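Local coordinates for protein polysaccharide deacetylase (Streptococcus pyogenes, PDB 6DQ3) that removes N-acetyl groups from the cell wall linkage unit of streptococcal rhamnopolysaccharides, as a zinc enzyme of the carbohydrate esterase 4 family, at residues 11-16 / 75-80. Residues are numbered along the deposited sequence; the frame is centred on the assembly and turned at random.
With ZN (zinc ion), chain D; ACT (acetate ion), chain C.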
ATOM      1  N   ILE A  11       6.188  -6.889  -1.611  1.00 27.10           N
ATOM      2  CA  ILE A  11       5.269  -5.797  -1.317  1.00 27.65           C
ATOM      3  C   ILE A  11       3.898  -6.253  -1.797  1.00 27.14           C
ATOM      4  O   ILE A  11       3.610  -6.222  -2.997  1.00 27.38           O
ATOM      5  CB  ILE A  11       5.685  -4.490  -1.998  1.00 33.45           C
ATOM      6  CG1 ILE A  11       7.101  -4.077  -1.595  1.00 30.20           C
ATOM      7  CG2 ILE A  11       4.694  -3.381  -1.655  1.00 30.28           C
ATOM      8  CD1 ILE A  11       7.625  -2.921  -2.423  1.00 32.76           C
ATOM      9  N   LEU A  12       3.051  -6.686  -0.867  1.00 30.45           N
ATOM     10  CA  LEU A  12       1.748  -7.214  -1.231  1.00 30.55           C
ATOM     11  C   LEU A  12       0.779  -6.074  -1.503  1.00 28.91           C
ATOM     12  O   LEU A  12       0.730  -5.087  -0.763  1.00 28.29           O
ATOM     13  CB  LEU A  12       1.207  -8.114  -0.120  1.00 30.55           C
ATOM     14  CG  LEU A  12       2.117  -9.273   0.294  1.00 33.00           C
ATOM     15  CD1 LEU A  12       1.389 -10.174   1.295  1.00 34.08           C
ATOM     16  CD2 LEU A  12       2.603 -10.067  -0.902  1.00 32.05           C
ATOM     17  N   MET A  13       0.015  -6.214  -2.580  1.00 27.15           N
ATOM     18  CA  MET A  13      -0.970  -5.217  -2.977  1.00 27.48           C
ATOM     19  C   MET A  13      -2.363  -5.801  -2.784  1.00 30.46           C
ATOM     20  O   MET A  13      -2.803  -6.648  -3.569  1.00 28.11           O
ATOM     21  CB  MET A  13      -0.769  -4.773  -4.424  1.00 32.18           C
ATOM     22  CG  MET A  13      -1.861  -3.824  -4.910  1.00 34.23           C
ATOM     23  SD  MET A  13      -1.606  -3.204  -6.581  1.00 36.94           S
ATOM     24  CE  MET A  13      -1.488  -4.730  -7.504  1.00 40.37           C
ATOM     25  N   TYR A  14      -3.044  -5.333  -1.744  1.00 28.42           N
ATOM     26  CA  TYR A  14      -4.443  -5.624  -1.465  1.00 32.32           C
ATOM     27  C   TYR A  14      -5.313  -4.455  -1.918  1.00 33.68           C
ATOM     28  O   TYR A  14      -4.856  -3.319  -2.033  1.00 30.27           O
ATOM     29  CB  TYR A  14      -4.673  -5.845   0.037  1.00 28.28           C
ATOM     30  CG  TYR A  14      -4.116  -7.120   0.620  1.00 30.57           C
ATOM     31  CD1 TYR A  14      -2.834  -7.159   1.140  1.00 27.40           C
ATOM     32  CD2 TYR A  14      -4.881  -8.275   0.674  1.00 29.67           C
ATOM     33  CE1 TYR A  14      -2.317  -8.319   1.680  1.00 29.48           C
ATOM     34  CE2 TYR A  14      -4.378  -9.438   1.213  1.00 30.82           C
ATOM     35  CZ  TYR A  14      -3.095  -9.457   1.714  1.00 31.95           C
ATOM     36  OH  TYR A  14      -2.591 -10.614   2.252  1.00 32.82           O
ATOM     37  N   HIS A  15      -6.594  -4.742  -2.150  1.00 31.25           N
ATOM     38  CA  HIS A  15      -7.580  -3.693  -2.371  1.00 31.76           C
ATOM     39  C   HIS A  15      -8.762  -3.983  -1.455  1.00 32.39           C
ATOM     40  O   HIS A  15      -8.706  -3.684  -0.255  1.00 32.70           O
ATOM     41  CB  HIS A  15      -7.972  -3.612  -3.845  1.00 33.88           C
ATOM     42  CG  HIS A  15      -7.004  -2.814  -4.667  1.00 36.15           C
ATOM     43  ND1 HIS A  15      -5.788  -3.316  -5.077  1.00 39.64           N
ATOM     44  CD2 HIS A  15      -7.063  -1.542  -5.129  1.00 42.56           C
ATOM     45  CE1 HIS A  15      -5.144  -2.393  -5.773  1.00 40.86           C
ATOM     46  NE2 HIS A  15      -5.898  -1.309  -5.824  1.00 42.06           N
ATOM     47  N   ALA A  16      -9.801  -4.613  -1.987  1.00 33.98           N
ATOM     48  CA  ALA A  16     -11.008  -4.867  -1.205  1.00 28.82           C
ATOM     49  C   ALA A  16     -10.884  -6.130  -0.364  1.00 32.36           C
ATOM     50  O   ALA A  16     -10.441  -7.174  -0.850  1.00 31.29           O
ATOM     51  CB  ALA A  16     -12.217  -4.992  -2.125  1.00 31.28           C
ATOM     52  N   THR A  75       0.506  -3.500   1.686  1.00 25.65           N
ATOM     53  CA  THR A  75      -0.039  -2.246   1.184  1.00 27.24           C
ATOM     54  C   THR A  75      -1.470  -2.423   0.695  1.00 29.07           C
ATOM     55  O   THR A  75      -1.820  -3.453   0.109  1.00 26.93           O
ATOM     56  CB  THR A  75       0.815  -1.658   0.040  1.00 27.74           C
ATOM     57  OG1 THR A  75       0.685  -2.450  -1.149  1.00 28.14           O
ATOM     58  CG2 THR A  75       2.284  -1.589   0.445  1.00 26.70           C
ATOM     59  N   PHE A  76      -2.283  -1.395   0.933  1.00 30.47           N
ATOM     60  CA  PHE A  76      -3.684  -1.341   0.529  1.00 31.85           C
ATOM     61  C   PHE A  76      -3.913  -0.018  -0.186  1.00 29.73           C
ATOM     62  O   PHE A  76      -3.599   1.040   0.365  1.00 34.39           O
ATOM     63  CB  PHE A  76      -4.631  -1.419   1.738  1.00 31.48           C
ATOM     64  CG  PHE A  76      -4.660  -2.757   2.425  1.00 31.27           C
ATOM     65  CD1 PHE A  76      -3.567  -3.212   3.138  1.00 34.80           C
ATOM     66  CD2 PHE A  76      -5.801  -3.544   2.381  1.00 38.31           C
ATOM     67  CE1 PHE A  76      -3.603  -4.438   3.776  1.00 37.62           C
ATOM     68  CE2 PHE A  76      -5.839  -4.768   3.017  1.00 36.43           C
ATOM     69  CZ  PHE A  76      -4.741  -5.215   3.712  1.00 31.23           C
ATOM     70  N   ASP A  77      -4.494  -0.061  -1.379  1.00 29.66           N
ATOM     71  CA  ASP A  77      -4.778   1.164  -2.112  1.00 25.80           C
ATOM     72  C   ASP A  77      -6.228   1.608  -1.928  1.00 27.93           C
ATOM     73  O   ASP A  77      -7.112   0.811  -1.591  1.00 30.06           O
ATOM     74  CB  ASP A  77      -4.490   0.993  -3.611  1.00 31.02           C
ATOM     75  CG  ASP A  77      -3.059   0.584  -3.895  1.00 30.54           C
ATOM     76  OD1 ASP A  77      -2.177   0.843  -3.052  1.00 31.64           O
ATOM     77  OD2 ASP A  77      -2.812   0.008  -4.975  1.00 34.03           O
ATOM     78  N   ASP A  78      -6.440   2.919  -2.129  1.00 29.15           N
ATOM     79  CA  ASP A  78      -7.740   3.555  -2.359  1.00 26.71           C
ATOM     80  C   ASP A  78      -8.491   3.911  -1.081  1.00 27.10           C
ATOM     81  O   ASP A  78      -9.633   4.387  -1.140  1.00 28.33           O
ATOM     82  CB  ASP A  78      -8.614   2.656  -3.246  1.00 28.91           C
ATOM     83  CG  ASP A  78      -8.094   2.538  -4.665  1.00 36.93           C
ATOM     84  OD1 ASP A  78      -7.188   3.306  -5.020  1.00 31.66           O
ATOM     85  OD2 ASP A  78      -8.572   1.664  -5.422  1.00 32.22           O
ATOM     86  N   SER A  79      -7.853   3.720   0.063  1.00 22.97           N
ATOM     87  CA  SER A  79      -8.355   4.154   1.365  1.00 24.85           C
ATOM     88  C   SER A  79      -9.855   3.896   1.505  1.00 27.20           C
ATOM     89  O   SER A  79     -10.645   4.790   1.816  1.00 25.80           O
ATOM     90  CB  SER A  79      -8.023   5.629   1.604  1.00 24.20           C
ATOM     91  OG  SER A  79      -8.297   6.415   0.456  1.00 31.37           O
ATOM     92  N   MET A  80     -10.236   2.642   1.281  1.00 26.83           N
ATOM     93  CA  MET A  80     -11.627   2.227   1.369  1.00 25.77           C
ATOM     94  C   MET A  80     -11.988   1.876   2.805  1.00 27.73           C
ATOM     95  O   MET A  80     -11.140   1.455   3.598  1.00 32.22           O
ATOM     96  CB  MET A  80     -11.870   1.038   0.437  1.00 26.91           C
ATOM     97  CG  MET A  80     -11.683   1.394  -1.037  1.00 29.98           C
ATOM     98  SD  MET A  80     -11.879   0.016  -2.179  1.00 33.36           S
ATOM     99  CE  MET A  80     -10.518  -1.029  -1.679  1.00 31.38           C
TER
HETATM  100 ZN    ZN D 402      -6.126   3.419  -6.782  1.00 33.15          ZN
HETATM  101  C   ACT C 401      -4.539   1.601  -7.712  1.00 29.91           C
HETATM  102  O   ACT C 401      -5.216   1.178  -6.753  1.00 30.40           O
HETATM  103  OXT ACT C 401      -4.766   2.631  -8.375  1.00 30.72           O
HETATM  104  CH3 ACT C 401      -3.376   0.820  -8.063  1.00 28.82           C
HETATM  105  O   HOH W   1      -7.811   2.155  -7.894  1.00 30.86           O
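Tyr14 lays its CB over one face of the Phe76 ring, 3.6 Å from the centroid. The two rings are nearly parallel, with planes 11° apart, but slid so far that they barely overlap. Carbonyl O of Thr75 lies at the edge of the Tyr14 ring, and that of His15 at the edge of Phe76. The pair belongs to parallel neighbouring strands in the sheet of the polysaccharide deacetylase fold, whose C-terminal strand ends carry the zinc site. Phe37 and Phe83 add edge-to-face partners to Tyr14 and Phe76.

At these ends, the carboxylate of Asp77 stands perpendicular to the His15 ring. Its OD2 is 3.4 Å from His15 CE1 and forms a salt bridge with Arg212. His15 NE2 donates a nearly straight hydrogen bond (2.7 Å) to acetate O, and Asp78 OD2 sits at the edge of the imidazole. Asp78 OD1 binds zinc at 2.1 Å, alongside His133, His137, the chelating acetate and a water. That water also donates to Asp78 OD2.

Leu12 O accepts the strand bond from Thr75 N at 2.9 Å. A second comes from Thr75 OG1 at 2.7 Å, turned toward it by chi1 of 71°.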